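Local coordinates for protein cytosolic phospholipase A2 delta (Homo sapiens, PDB 5IZ5) that hydrolyses glycerophospholipids at the sn-2 position in a calcium-dependent manner, releasing a fatty acid, with a preference for linoleic acid, at residues B[447-452]-B[464-469]. The protein carries 3 engineered substitutions. Residues are numbered along the deposited sequence; the frame is centred on the assembly and turned at random.
Sequences QKLSGQ and PLYLSL
Q452, in a short 3-10 turn, and P464, on strand 463-471, are the residues whose CA atoms come nearest across segments 447-452 and 464-469, yet these stay 8.8 Å apart. The turn is tied internally by Q452 N to L449 O, 3.0 Å, and the gap to the strand is bridged by side chains alone. Q452 and Y466 extend into the gap from its two sides. With CG anti to its carbonyl carbon (chi1 -62°) and the chain extended beyond it, Q452 delivers its amide to the phenol end of the ring. Y466 OH donates to Q452 OE1 over 2.8 Å, in the carbonyl plane and on a lone pair, with a C=O...OH angle of 101° at OE1; amide and ring planes are turned 51° apart. The same OE1 lies 3.7 Å from P464 CG. The L449 side chain runs alongside Y466 in the reverse sense and sets its CD1 3.9 Å from Y466 CE2, so carbon contact accompanies the polar bond. A leucine in place of Q452 would probably leave the buried Y466 hydroxyl without its acceptor and the ring end less firmly held. W531 stacks on the Y466 ring, while Y375 of helix 367-375 touches both Q452 and P464. The case illustrates how a strand tyrosine, about 10 Å from the side chain of the nucleophile S365, joins the mixed sheet of an alpha/beta hydrolase-type catalytic domain to the loop before that strand.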
ATOM      1  N   GLN B 447      14.833   7.287  13.481  1.00 48.15           N
ATOM      2  CA  GLN B 447      15.066   5.928  13.020  1.00 46.79           C
ATOM      3  C   GLN B 447      14.174   5.703  11.814  1.00 43.62           C
ATOM      4  O   GLN B 447      13.091   6.283  11.718  1.00 42.17           O
ATOM      5  CB  GLN B 447      14.737   4.915  14.122  1.00 47.67           C
ATOM      6  CG  GLN B 447      15.714   4.942  15.286  1.00 49.65           C
ATOM      7  CD  GLN B 447      15.260   4.112  16.478  1.00 53.09           C
ATOM      8  OE1 GLN B 447      14.124   3.644  16.541  1.00 53.04           O
ATOM      9  NE2 GLN B 447      16.158   3.923  17.435  1.00 55.14           N
ATOM     10  N   LYS B 448      14.631   4.858  10.901  1.00 40.82           N
ATOM     11  CA  LYS B 448      13.914   4.603   9.659  1.00 40.52           C
ATOM     12  C   LYS B 448      13.758   3.117   9.419  1.00 37.90           C
ATOM     13  O   LYS B 448      14.555   2.318   9.906  1.00 38.86           O
ATOM     14  CB  LYS B 448      14.657   5.249   8.494  1.00 42.08           C
ATOM     15  CG  LYS B 448      14.850   6.749   8.666  1.00 45.26           C
ATOM     16  CD  LYS B 448      15.553   7.367   7.469  1.00 48.58           C
ATOM     17  CE  LYS B 448      16.045   8.785   7.693  1.00 51.42           C
ATOM     18  NZ  LYS B 448      15.358   9.523   8.785  1.00 54.59           N
ATOM     19  N   LEU B 449      12.734   2.754   8.653  1.00 35.53           N
ATOM     20  CA  LEU B 449      12.468   1.359   8.340  1.00 35.34           C
ATOM     21  C   LEU B 449      13.687   0.669   7.724  1.00 36.28           C
ATOM     22  O   LEU B 449      13.974  -0.478   8.047  1.00 35.64           O
ATOM     23  CB  LEU B 449      11.260   1.229   7.405  1.00 34.55           C
ATOM     24  CG  LEU B 449      10.898  -0.182   6.925  1.00 33.84           C
ATOM     25  CD1 LEU B 449      10.743  -1.155   8.085  1.00 33.88           C
ATOM     26  CD2 LEU B 449       9.619  -0.139   6.101  1.00 35.42           C
ATOM     27  N   SER B 450      14.393   1.367   6.839  1.00 36.13           N
ATOM     28  CA  SER B 450      15.585   0.811   6.198  1.00 36.97           C
ATOM     29  C   SER B 450      16.679   0.469   7.214  1.00 36.17           C
ATOM     30  O   SER B 450      17.428  -0.475   7.012  1.00 38.61           O
ATOM     31  CB  SER B 450      16.141   1.782   5.155  1.00 36.70           C
ATOM     32  OG  SER B 450      16.555   2.994   5.749  1.00 37.00           O
ATOM     33  N   GLY B 451      16.755   1.242   8.294  1.00 36.37           N
ATOM     34  CA  GLY B 451      17.703   0.996   9.380  1.00 36.46           C
ATOM     35  C   GLY B 451      17.474  -0.301  10.134  1.00 38.52           C
ATOM     36  O   GLY B 451      18.375  -0.788  10.827  1.00 39.00           O
ATOM     37  N   GLN B 452      16.277  -0.875   9.987  1.00 37.97           N
ATOM     38  CA  GLN B 452      15.947  -2.157  10.606  1.00 37.82           C
ATOM     39  C   GLN B 452      16.666  -3.348   9.962  1.00 37.96           C
ATOM     40  O   GLN B 452      16.701  -4.428  10.542  1.00 35.86           O
ATOM     41  CB  GLN B 452      14.432  -2.394  10.581  1.00 38.54           C
ATOM     42  CG  GLN B 452      13.642  -1.356  11.365  1.00 38.21           C
ATOM     43  CD  GLN B 452      12.169  -1.694  11.500  1.00 38.24           C
ATOM     44  OE1 GLN B 452      11.710  -2.762  11.090  1.00 37.21           O
ATOM     45  NE2 GLN B 452      11.415  -0.776  12.081  1.00 38.31           N
ATOM     46  N   PRO B 464      10.545  -8.596  10.402  1.00 37.77           N
ATOM     47  CA  PRO B 464       9.304  -7.899  10.722  1.00 37.69           C
ATOM     48  C   PRO B 464       8.514  -7.511   9.472  1.00 37.67           C
ATOM     49  O   PRO B 464       9.084  -6.996   8.507  1.00 38.97           O
ATOM     50  CB  PRO B 464       9.791  -6.658  11.456  1.00 37.75           C
ATOM     51  CG  PRO B 464      11.104  -6.360  10.834  1.00 37.10           C
ATOM     52  CD  PRO B 464      11.689  -7.672  10.378  1.00 38.22           C
ATOM     53  N   LEU B 465       7.210  -7.765   9.500  1.00 37.69           N
ATOM     54  CA  LEU B 465       6.324  -7.484   8.375  1.00 36.19           C
ATOM     55  C   LEU B 465       5.158  -6.607   8.842  1.00 37.90           C
ATOM     56  O   LEU B 465       4.361  -7.013   9.693  1.00 37.83           O
ATOM     57  CB  LEU B 465       5.811  -8.793   7.779  1.00 36.88           C
ATOM     58  CG  LEU B 465       6.913  -9.678   7.166  1.00 36.79           C
ATOM     59  CD1 LEU B 465       6.494 -11.138   7.091  1.00 36.69           C
ATOM     60  CD2 LEU B 465       7.318  -9.167   5.790  1.00 36.01           C
ATOM     61  N   TYR B 466       5.074  -5.399   8.294  1.00 36.77           N
ATOM     62  CA  TYR B 466       4.047  -4.442   8.674  1.00 35.73           C
ATOM     63  C   TYR B 466       3.068  -4.317   7.506  1.00 37.43           C
ATOM     64  O   TYR B 466       3.496  -4.206   6.347  1.00 37.73           O
ATOM     65  CB  TYR B 466       4.660  -3.072   8.967  1.00 35.74           C
ATOM     66  CG  TYR B 466       5.889  -3.037   9.874  1.00 35.44           C
ATOM     67  CD1 TYR B 466       5.793  -2.603  11.194  1.00 35.21           C
ATOM     68  CD2 TYR B 466       7.152  -3.379   9.394  1.00 36.13           C
ATOM     69  CE1 TYR B 466       6.907  -2.532  12.022  1.00 36.78           C
ATOM     70  CE2 TYR B 466       8.276  -3.317  10.218  1.00 36.84           C
ATOM     71  CZ  TYR B 466       8.150  -2.890  11.529  1.00 36.50           C
ATOM     72  OH  TYR B 466       9.253  -2.809  12.360  1.00 35.55           O
ATOM     73  N   LEU B 467       1.765  -4.323   7.797  1.00 37.95           N
ATOM     74  CA  LEU B 467       0.749  -4.317   6.724  1.00 40.28           C
ATOM     75  C   LEU B 467      -0.126  -3.066   6.690  1.00 38.11           C
ATOM     76  O   LEU B 467      -0.426  -2.457   7.726  1.00 35.91           O
ATOM     77  CB  LEU B 467      -0.166  -5.543   6.816  1.00 43.45           C
ATOM     78  CG  LEU B 467      -0.049  -6.757   5.883  1.00 46.20           C
ATOM     79  CD1 LEU B 467       1.167  -6.771   4.976  1.00 49.22           C
ATOM     80  CD2 LEU B 467      -0.108  -8.030   6.709  1.00 47.86           C
ATOM     81  N   SER B 468      -0.521  -2.702   5.471  1.00 38.06           N
ATOM     82  CA  SER B 468      -1.529  -1.688   5.230  1.00 39.04           C
ATOM     83  C   SER B 468      -2.348  -2.042   3.995  1.00 38.92           C
ATOM     84  O   SER B 468      -1.949  -2.879   3.202  1.00 40.37           O
ATOM     85  CB  SER B 468      -0.851  -0.347   4.999  1.00 40.17           C
ATOM     86  OG  SER B 468      -0.180  -0.368   3.757  1.00 41.73           O
ATOM     87  N   LEU B 469      -3.486  -1.381   3.827  1.00 39.93           N
ATOM     88  CA  LEU B 469      -4.355  -1.568   2.660  1.00 40.47           C
ATOM     89  C   LEU B 469      -4.318  -0.342   1.774  1.00 38.90           C
ATOM     90  O   LEU B 469      -4.439   0.770   2.279  1.00 38.53           O
ATOM     91  CB  LEU B 469      -5.807  -1.791   3.113  1.00 42.71           C
ATOM     92  CG  LEU B 469      -6.155  -3.154   3.747  1.00 44.47           C
ATOM     93  CD1 LEU B 469      -7.566  -3.170   4.322  1.00 46.12           C
ATOM     94  CD2 LEU B 469      -5.985  -4.279   2.734  1.00 43.97           C
TER